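PDB 6JS9: hypothetical membrane protein from Corynebacterium glutamicum, which binds heme through the N-terminal domain of HtaA, the part present here, and probably passes it along the corynebacterial heme uptake machinery. Local coordinates for residues Y5-G16 and G45-T56; I129-N137 and D148-G159. One frame throughout, in Å; residues are numbered along the deposited sequence.

Contact 1 of 2, residues Y5-G16 and G45-T56; sequences YRTASDGSLNWG and GNFAFTPRTNGT
L13 and F49 form an antiparallel hydrogen-bonded pair: L13 N gives to F49 O at 2.9 Å, and F49 N returns to L13 O at 2.8 Å. Two residues on, W15 N bonds to F47 O at 2.7 Å. With CG anti to the carbonyl carbon (chi1 -52°), the F49 ring leans toward W15, whose O meets its edge in plane, 3.6 Å from CE2. Beyond it, G16 CA sits over a face of the F47 ring in a CH-pi contact. On the other face of the sheet, S12 OG donates to N14 OD1, which holds the N14 amide oxygen 3.3 Å from A48 CB. On the N-terminal side of the corner at D10, side chains carry the contact. P51 packs its CB on A8 CB at 3.8 Å, and T56, with OG1 turned beside its own backbone N (chi1 -58°), accepts a nearly straight bond from A8 N, 2.9 Å from N to OG1. Strand 177-183 pairs with both 7-9 and 11-14, while L13 and F49 together pack on F68 of strand 63-79 and I92 of strand 82-97.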
loop_
_atom_site.group_PDB
_atom_site.type_symbol
_atom_site.label_atom_id
_atom_site.label_comp_id
_atom_site.label_asym_id
_atom_site.label_seq_id
_atom_site.Cartn_x
_atom_site.Cartn_y
_atom_site.Cartn_z
ATOM N N TYR A 5 5.882 -14.154 23.204
ATOM C CA TYR A 5 5.760 -12.875 22.497
ATOM C C TYR A 5 6.726 -12.809 21.310
ATOM O O TYR A 5 7.939 -12.957 21.473
ATOM C CB TYR A 5 6.016 -11.702 23.462
ATOM C CG TYR A 5 5.879 -10.312 22.844
ATOM C CD1 TYR A 5 4.646 -9.855 22.378
ATOM C CD2 TYR A 5 6.975 -9.450 22.748
ATOM C CE1 TYR A 5 4.505 -8.591 21.816
ATOM C CE2 TYR A 5 6.844 -8.177 22.185
ATOM C CZ TYR A 5 5.601 -7.755 21.723
ATOM O OH TYR A 5 5.438 -6.504 21.163
ATOM N N ARG A 6 6.187 -12.581 20.112
ATOM C CA ARG A 6 6.996 -12.469 18.905
ATOM C C ARG A 6 6.656 -11.176 18.173
ATOM O O ARG A 6 5.488 -10.773 18.116
ATOM C CB ARG A 6 6.782 -13.671 17.981
ATOM C CG ARG A 6 7.091 -15.020 18.611
ATOM C CD ARG A 6 8.027 -15.830 17.725
ATOM N NE ARG A 6 9.420 -15.572 18.049
ATOM C CZ ARG A 6 10.437 -15.788 17.226
ATOM N NH1 ARG A 6 10.224 -16.252 16.001
ATOM N NH2 ARG A 6 11.673 -15.526 17.632
ATOM N N THR A 7 7.676 -10.524 17.614
ATOM C CA THR A 7 7.455 -9.227 16.987
ATOM C C THR A 7 8.395 -9.057 15.801
ATOM O O THR A 7 9.514 -9.583 15.797
ATOM C CB THR A 7 7.633 -8.086 18.007
ATOM O OG1 THR A 7 7.142 -6.852 17.466
ATOM C CG2 THR A 7 9.097 -7.929 18.406
ATOM N N ALA A 8 7.914 -8.332 14.779
ATOM C CA ALA A 8 8.700 -7.982 13.593
ATOM C C ALA A 8 9.640 -6.843 13.958
ATOM O O ALA A 8 9.226 -5.686 14.049
ATOM C CB ALA A 8 7.789 -7.580 12.433
ATOM N N SER A 9 10.925 -7.153 14.131
ATOM C CA SER A 9 11.875 -6.175 14.643
ATOM C C SER A 9 12.779 -5.570 13.576
ATOM O O SER A 9 13.549 -4.659 13.899
ATOM C CB SER A 9 12.747 -6.814 15.729
ATOM O OG SER A 9 13.437 -7.926 15.203
ATOM N N ASP A 10 12.714 -6.039 12.329
ATOM C CA ASP A 10 13.565 -5.505 11.269
ATOM C C ASP A 10 13.068 -6.006 9.917
ATOM O O ASP A 10 12.226 -6.903 9.830
ATOM C CB ASP A 10 15.031 -5.893 11.473
ATOM C CG ASP A 10 15.977 -4.753 11.186
ATOM O OD1 ASP A 10 15.563 -3.779 10.518
ATOM O OD2 ASP A 10 17.137 -4.831 11.626
ATOM N N GLY A 11 13.631 -5.431 8.858
ATOM C CA GLY A 11 13.238 -5.752 7.503
ATOM C C GLY A 11 12.354 -4.668 6.935
ATOM O O GLY A 11 12.234 -3.573 7.492
ATOM N N SER A 12 11.712 -4.983 5.809
ATOM C CA SER A 12 10.836 -4.004 5.176
ATOM C C SER A 12 9.886 -4.685 4.206
ATOM O O SER A 12 10.228 -5.686 3.570
ATOM C CB SER A 12 11.641 -2.931 4.434
ATOM O OG SER A 12 12.274 -3.492 3.295
ATOM N N LEU A 13 8.693 -4.118 4.092
ATOM C CA LEU A 13 7.819 -4.389 2.965
ATOM C C LEU A 13 8.193 -3.442 1.833
ATOM O O LEU A 13 8.235 -2.224 2.027
ATOM C CB LEU A 13 6.352 -4.207 3.358
ATOM C CG LEU A 13 5.324 -4.084 2.228
ATOM C CD1 LEU A 13 5.251 -5.381 1.422
ATOM C CD2 LEU A 13 3.961 -3.745 2.806
ATOM N N ASN A 14 8.487 -4.011 0.665
ATOM C CA ASN A 14 8.875 -3.260 -0.517
ATOM C C ASN A 14 7.727 -3.353 -1.517
ATOM O O ASN A 14 7.449 -4.436 -2.041
ATOM C CB ASN A 14 10.171 -3.803 -1.121
ATOM C CG ASN A 14 11.340 -3.742 -0.166
ATOM O OD1 ASN A 14 11.377 -2.923 0.754
ATOM N ND2 ASN A 14 12.316 -4.613 -0.388
ATOM N N TRP A 15 7.059 -2.227 -1.780
ATOM C CA TRP A 15 5.872 -2.236 -2.642
ATOM C C TRP A 15 5.539 -0.819 -3.068
ATOM O O TRP A 15 5.233 0.016 -2.214
ATOM C CB TRP A 15 4.679 -2.847 -1.909
ATOM C CG TRP A 15 3.469 -3.121 -2.759
ATOM C CD1 TRP A 15 3.401 -3.944 -3.846
ATOM C CD2 TRP A 15 2.135 -2.624 -2.554
ATOM N NE1 TRP A 15 2.115 -3.966 -4.347
ATOM C CE2 TRP A 15 1.319 -3.179 -3.558
ATOM C CE3 TRP A 15 1.554 -1.766 -1.613
ATOM C CZ2 TRP A 15 -0.045 -2.887 -3.664
ATOM C CZ3 TRP A 15 0.195 -1.489 -1.706
ATOM C CH2 TRP A 15 -0.584 -2.041 -2.732
ATOM N N GLY A 16 5.548 -0.560 -4.378
ATOM C CA GLY A 16 5.226 0.764 -4.884
ATOM C C GLY A 16 3.838 0.842 -5.492
ATOM O O GLY A 16 3.624 1.588 -6.450
ATOM N N GLY A 45 11.470 2.878 -6.426
ATOM C CA GLY A 45 10.068 2.823 -6.795
ATOM C C GLY A 45 9.313 1.701 -6.117
ATOM O O GLY A 45 8.073 1.696 -6.134
ATOM N N ASN A 46 10.031 0.756 -5.523
ATOM C CA ASN A 46 9.438 -0.299 -4.718
ATOM C C ASN A 46 9.501 0.122 -3.250
ATOM O O ASN A 46 10.307 -0.369 -2.445
ATOM C CB ASN A 46 10.162 -1.611 -4.981
ATOM C CG ASN A 46 10.268 -1.916 -6.463
ATOM O OD1 ASN A 46 9.262 -1.961 -7.175
ATOM N ND2 ASN A 46 11.495 -2.085 -6.944
ATOM N N PHE A 47 8.620 1.071 -2.936
ATOM C CA PHE A 47 8.633 1.784 -1.662
ATOM C C PHE A 47 8.813 0.847 -0.474
ATOM O O PHE A 47 8.105 -0.154 -0.342
ATOM C CB PHE A 47 7.335 2.570 -1.517
ATOM C CG PHE A 47 7.084 3.525 -2.653
ATOM C CD1 PHE A 47 8.143 4.031 -3.398
ATOM C CD2 PHE A 47 5.802 3.925 -2.962
ATOM C CE1 PHE A 47 7.927 4.910 -4.446
ATOM C CE2 PHE A 47 5.577 4.813 -4.010
ATOM C CZ PHE A 47 6.647 5.304 -4.745
ATOM N N ALA A 48 9.762 1.193 0.395
ATOM C CA ALA A 48 10.164 0.357 1.523
ATOM C C ALA A 48 9.566 0.899 2.821
ATOM O O ALA A 48 9.827 2.049 3.198
ATOM C CB ALA A 48 11.687 0.296 1.623
ATOM N N PHE A 49 8.775 0.070 3.500
ATOM C CA PHE A 49 8.143 0.405 4.773
ATOM C C PHE A 49 8.691 -0.497 5.879
ATOM O O PHE A 49 8.666 -1.727 5.749
ATOM C CB PHE A 49 6.623 0.247 4.679
ATOM C CG PHE A 49 6.007 0.981 3.501
ATOM C CD1 PHE A 49 5.621 2.319 3.616
ATOM C CD2 PHE A 49 5.825 0.339 2.289
ATOM C CE1 PHE A 49 5.051 3.005 2.532
ATOM C CE2 PHE A 49 5.250 1.028 1.193
ATOM C CZ PHE A 49 4.868 2.360 1.325
ATOM N N THR A 50 9.179 0.128 7.001
ATOM C CA THR A 50 9.746 -0.634 8.108
ATOM C C THR A 50 8.661 -1.027 9.113
ATOM O O THR A 50 7.686 -0.294 9.292
ATOM C CB THR A 50 10.821 0.184 8.818
ATOM O OG1 THR A 50 10.226 1.350 9.398
ATOM C CG2 THR A 50 11.900 0.595 7.840
ATOM N N PRO A 51 8.810 -2.178 9.789
ATOM C CA PRO A 51 7.811 -2.581 10.794
ATOM C C PRO A 51 7.822 -1.647 11.998
ATOM O O PRO A 51 8.878 -1.227 12.475
ATOM C CB PRO A 51 8.247 -3.998 11.202
ATOM C CG PRO A 51 9.378 -4.371 10.281
ATOM C CD PRO A 51 9.947 -3.114 9.723
ATOM N N ARG A 52 6.634 -1.341 12.505
ATOM C CA ARG A 52 6.510 -0.429 13.638
ATOM C C ARG A 52 6.761 -1.152 14.962
ATOM O O ARG A 52 6.263 -2.258 15.182
ATOM C CB ARG A 52 5.118 0.196 13.637
ATOM C CG ARG A 52 5.079 1.630 14.078
ATOM C CD ARG A 52 3.671 2.151 13.988
ATOM N NE ARG A 52 3.457 3.005 12.824
ATOM C CZ ARG A 52 2.251 3.289 12.344
ATOM N NH1 ARG A 52 1.182 2.764 12.927
ATOM N NH2 ARG A 52 2.107 4.082 11.286
ATOM N N THR A 53 7.529 -0.518 15.851
ATOM C CA THR A 53 7.679 -1.064 17.197
ATOM C C THR A 53 6.302 -1.240 17.818
ATOM O O THR A 53 5.412 -0.406 17.620
ATOM C CB THR A 53 8.521 -0.151 18.080
ATOM O OG1 THR A 53 9.801 0.052 17.482
ATOM C CG2 THR A 53 8.706 -0.770 19.469
ATOM N N ASN A 54 6.136 -2.336 18.559
ATOM C CA ASN A 54 4.861 -2.856 19.050
ATOM C C ASN A 54 3.854 -3.107 17.939
ATOM O O ASN A 54 2.676 -3.314 18.227
ATOM C CB ASN A 54 4.210 -1.937 20.090
ATOM C CG ASN A 54 4.943 -1.915 21.399
ATOM O OD1 ASN A 54 5.730 -2.818 21.709
ATOM N ND2 ASN A 54 4.682 -0.879 22.197
ATOM N N GLY A 55 4.268 -3.074 16.678
ATOM C CA GLY A 55 3.308 -3.179 15.599
ATOM C C GLY A 55 2.918 -4.587 15.200
ATOM O O GLY A 55 2.213 -4.754 14.203
ATOM N N THR A 56 3.352 -5.614 15.926
ATOM C CA THR A 56 3.103 -6.992 15.517
ATOM C C THR A 56 2.138 -7.669 16.481
ATOM O O THR A 56 2.342 -7.644 17.699
ATOM C CB THR A 56 4.408 -7.789 15.424
ATOM O OG1 THR A 56 5.291 -7.148 14.485
ATOM C CG2 THR A 56 4.117 -9.199 14.951
HETATM O O HOH W 1 6.673 -2.115 -6.355
#

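Contact 2 of 2, residues I129-N137 and D148-G159; sequences IVLADVSLN and DLSGTTDLTAAG
T156 OG1 donates to V130 O at 2.7 Å, in the carbonyl plane, while T156 CG2 lies 3.9 Å from V130 CG1, the two side chains crossing at about a right angle. Next to it T156 N reaches L131 O at 3.2 Å, coming from above the carbonyl plane. The methyl ends of L131 and L155 meet at 3.9 Å between their CD1 atoms, and L131 CD1 also rests on G159 CA, where the glycine leaves room for it. D133 pairs with D154 and S135 with T152, each through two backbone bonds. The D133 and D154 carboxylates project on the same face, their OD2 atoms 6.2 Å apart, so their negative charges may disfavour each other somewhat. At the far end N137 N gives an almost straight bond to S150 O, 2.8 Å long, and the N137 amide lies against S150, ND2 3.2 Å from S150 CB.

This is the antiparallel hairpin of strands 129-136 and 146-155, with a classic beta bulge where L131 and A132 both face L103 of strand 100-110.

Further out, T156 is the N-cap of helix 157-162: OG1, set between backbone N and carbonyl carbon (chi1 69°), accepts from G159 N while donating to V130 O, tying the helix start to the strand. D148 OD1 takes both S150 N, in an Asx turn, and S150 OG, fixing the loop that offers S150 O. T153 OG1 hydrogen-bonds to D174 O, L131 packs on M89 of strand 82-97, and L155 touches the heme-binding Y167.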
loop_
_atom_site.group_PDB
_atom_site.type_symbol
_atom_site.label_atom_id
_atom_site.label_comp_id
_atom_site.label_asym_id
_atom_site.label_seq_id
_atom_site.Cartn_x
_atom_site.Cartn_y
_atom_site.Cartn_z
ATOM N N ILE A 129 -9.000 0.110 4.742
ATOM C CA ILE A 129 -9.440 -0.415 3.457
ATOM C C ILE A 129 -8.509 -1.547 3.073
ATOM O O ILE A 129 -7.284 -1.372 3.067
ATOM C CB ILE A 129 -9.431 0.685 2.376
ATOM C CG1 ILE A 129 -10.351 1.835 2.779
ATOM C CG2 ILE A 129 -9.855 0.128 1.020
ATOM C CD1 ILE A 129 -11.822 1.455 2.938
ATOM N N VAL A 130 -9.070 -2.706 2.737
ATOM C CA VAL A 130 -8.241 -3.761 2.157
ATOM C C VAL A 130 -7.970 -3.382 0.704
ATOM O O VAL A 130 -8.849 -3.481 -0.156
ATOM C CB VAL A 130 -8.884 -5.149 2.263
ATOM C CG1 VAL A 130 -7.980 -6.168 1.604
ATOM C CG2 VAL A 130 -9.111 -5.537 3.726
ATOM N N LEU A 131 -6.743 -2.959 0.425
ATOM C CA LEU A 131 -6.392 -2.467 -0.897
ATOM C C LEU A 131 -6.037 -3.591 -1.867
ATOM O O LEU A 131 -6.312 -3.485 -3.066
ATOM C CB LEU A 131 -5.215 -1.495 -0.771
ATOM C CG LEU A 131 -4.724 -0.811 -2.043
ATOM C CD1 LEU A 131 -5.866 -0.106 -2.759
ATOM C CD2 LEU A 131 -3.584 0.162 -1.711
ATOM N N ALA A 132 -5.406 -4.658 -1.379
ATOM C CA ALA A 132 -4.919 -5.724 -2.246
ATOM C C ALA A 132 -4.881 -7.039 -1.482
ATOM O O ALA A 132 -4.617 -7.067 -0.276
ATOM C CB ALA A 132 -3.516 -5.421 -2.800
ATOM N N ASP A 133 -5.152 -8.122 -2.211
ATOM C CA ASP A 133 -4.902 -9.484 -1.758
ATOM C C ASP A 133 -3.543 -9.935 -2.275
ATOM O O ASP A 133 -3.177 -9.652 -3.422
ATOM C CB ASP A 133 -5.984 -10.437 -2.272
ATOM C CG ASP A 133 -7.317 -10.277 -1.552
ATOM O OD1 ASP A 133 -7.337 -10.325 -0.300
ATOM O OD2 ASP A 133 -8.348 -10.126 -2.245
ATOM N N VAL A 134 -2.791 -10.638 -1.427
ATOM C CA VAL A 134 -1.430 -11.056 -1.746
ATOM C C VAL A 134 -1.367 -12.576 -1.755
ATOM O O VAL A 134 -1.863 -13.229 -0.829
ATOM C CB VAL A 134 -0.405 -10.499 -0.741
ATOM C CG1 VAL A 134 1.021 -10.754 -1.244
ATOM C CG2 VAL A 134 -0.659 -9.029 -0.469
ATOM N N SER A 135 -0.733 -13.132 -2.780
ATOM C CA SER A 135 -0.435 -14.556 -2.843
ATOM C C SER A 135 1.063 -14.696 -2.601
ATOM O O SER A 135 1.875 -14.424 -3.489
ATOM C CB SER A 135 -0.863 -15.149 -4.180
ATOM O OG SER A 135 -2.227 -14.852 -4.436
ATOM N N LEU A 136 1.418 -15.100 -1.387
ATOM C CA LEU A 136 2.814 -15.152 -0.974
ATOM C C LEU A 136 3.526 -16.349 -1.590
ATOM O O LEU A 136 2.948 -17.430 -1.714
ATOM C CB LEU A 136 2.906 -15.228 0.549
ATOM C CG LEU A 136 2.403 -13.986 1.282
ATOM C CD1 LEU A 136 2.221 -14.298 2.755
ATOM C CD2 LEU A 136 3.366 -12.834 1.096
ATOM N N ASN A 137 4.801 -16.146 -1.957
ATOM C CA ASN A 137 5.634 -17.241 -2.460
ATOM C C ASN A 137 5.809 -18.356 -1.426
ATOM O O ASN A 137 5.853 -19.539 -1.784
ATOM C CB ASN A 137 7.010 -16.715 -2.886
ATOM C CG ASN A 137 6.943 -15.738 -4.052
ATOM O OD1 ASN A 137 5.951 -15.691 -4.786
ATOM N ND2 ASN A 137 8.015 -14.962 -4.239
ATOM N N ASP A 148 9.192 -14.150 4.467
ATOM C CA ASP A 148 9.414 -13.631 3.127
ATOM C C ASP A 148 8.125 -12.971 2.638
ATOM O O ASP A 148 7.077 -13.625 2.563
ATOM C CB ASP A 148 9.855 -14.767 2.206
ATOM C CG ASP A 148 10.269 -14.284 0.826
ATOM O OD1 ASP A 148 10.093 -13.087 0.522
ATOM O OD2 ASP A 148 10.773 -15.117 0.043
ATOM N N LEU A 149 8.197 -11.679 2.327
ATOM C CA LEU A 149 7.041 -10.903 1.882
ATOM C C LEU A 149 6.819 -10.967 0.377
ATOM O O LEU A 149 5.897 -10.309 -0.128
ATOM C CB LEU A 149 7.191 -9.440 2.322
ATOM C CG LEU A 149 7.300 -9.198 3.836
ATOM C CD1 LEU A 149 7.513 -7.734 4.160
ATOM C CD2 LEU A 149 6.084 -9.727 4.586
ATOM N N SER A 150 7.623 -11.746 -0.347
ATOM C CA SER A 150 7.523 -11.803 -1.802
ATOM C C SER A 150 6.260 -12.535 -2.249
ATOM O O SER A 150 5.963 -13.640 -1.770
ATOM C CB SER A 150 8.757 -12.487 -2.382
ATOM O OG SER A 150 9.935 -11.806 -1.990
ATOM N N GLY A 151 5.524 -11.920 -3.174
ATOM C CA GLY A 151 4.316 -12.523 -3.712
ATOM C C GLY A 151 3.666 -11.606 -4.734
ATOM O O GLY A 151 4.138 -10.496 -5.000
ATOM N N THR A 152 2.575 -12.098 -5.320
ATOM C CA THR A 152 1.802 -11.357 -6.307
ATOM C C THR A 152 0.556 -10.774 -5.650
ATOM O O THR A 152 0.082 -11.277 -4.624
ATOM C CB THR A 152 1.402 -12.258 -7.477
ATOM O OG1 THR A 152 0.683 -13.392 -6.979
ATOM C CG2 THR A 152 2.631 -12.729 -8.234
ATOM N N THR A 153 0.024 -9.702 -6.254
ATOM C CA THR A 153 -1.027 -8.901 -5.641
ATOM C C THR A 153 -2.163 -8.647 -6.619
ATOM O O THR A 153 -1.925 -8.403 -7.806
ATOM C CB THR A 153 -0.504 -7.547 -5.163
ATOM O OG1 THR A 153 -0.142 -6.757 -6.304
ATOM C CG2 THR A 153 0.713 -7.719 -4.272
ATOM N N ASP A 154 -3.389 -8.682 -6.089
ATOM C CA ASP A 154 -4.625 -8.378 -6.802
ATOM C C ASP A 154 -5.337 -7.225 -6.110
ATOM O O ASP A 154 -5.518 -7.248 -4.887
ATOM C CB ASP A 154 -5.580 -9.577 -6.832
ATOM C CG ASP A 154 -5.101 -10.683 -7.734
ATOM O OD1 ASP A 154 -4.188 -10.432 -8.553
ATOM O OD2 ASP A 154 -5.639 -11.808 -7.619
ATOM N N LEU A 155 -5.787 -6.258 -6.904
ATOM C CA LEU A 155 -6.561 -5.128 -6.400
ATOM C C LEU A 155 -7.983 -5.545 -6.033
ATOM O O LEU A 155 -8.635 -6.310 -6.750
ATOM C CB LEU A 155 -6.600 -4.024 -7.467
ATOM C CG LEU A 155 -7.387 -2.751 -7.177
ATOM C CD1 LEU A 155 -6.687 -1.952 -6.091
ATOM C CD2 LEU A 155 -7.547 -1.941 -8.431
ATOM N N THR A 156 -8.476 -5.021 -4.914
ATOM C CA THR A 156 -9.826 -5.329 -4.467
ATOM C C THR A 156 -10.839 -4.409 -5.133
ATOM O O THR A 156 -10.499 -3.379 -5.724
ATOM C CB THR A 156 -9.965 -5.182 -2.956
ATOM O OG1 THR A 156 -9.857 -3.791 -2.624
ATOM C CG2 THR A 156 -8.884 -6.009 -2.213
ATOM N N ALA A 157 -12.111 -4.787 -5.000
ATOM C CA ALA A 157 -13.194 -3.949 -5.503
ATOM C C ALA A 157 -13.122 -2.551 -4.899
ATOM O O ALA A 157 -13.230 -1.544 -5.610
ATOM C CB ALA A 157 -14.543 -4.608 -5.200
ATOM N N ALA A 158 -12.914 -2.471 -3.582
ATOM C CA ALA A 158 -12.882 -1.172 -2.919
ATOM C C ALA A 158 -11.652 -0.370 -3.331
ATOM O O ALA A 158 -11.721 0.860 -3.449
ATOM C CB ALA A 158 -12.937 -1.359 -1.398
ATOM N N GLY A 159 -10.515 -1.044 -3.538
ATOM C CA GLY A 159 -9.325 -0.346 -4.010
ATOM C C GLY A 159 -9.516 0.235 -5.397
ATOM O O GLY A 159 -9.094 1.361 -5.679
#

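In the fold
Contact 1 closes before contact 2 opens along the chain, and their centres lie 16 Å apart within one curled antiparallel sheet of the HtaA domain. Strand 177-183 bridges them, pairing with 7-9 and 11-14 on one side and with 146-155 on the other. They also touch directly: L149 CD1 packs on S12 O at 3.5 Å, and W15 CH2 meets L131 CD2 at 3.9 Å. D174 ties them further, its O binding both W15 NE1 and T153 OG1. The side chain of L155 in contact 2 is about 8 Å from the heme, whereas contact 1 stays farther off, its G16 about 12 Å away; the iron's axial ligand, Y24, belongs to neither.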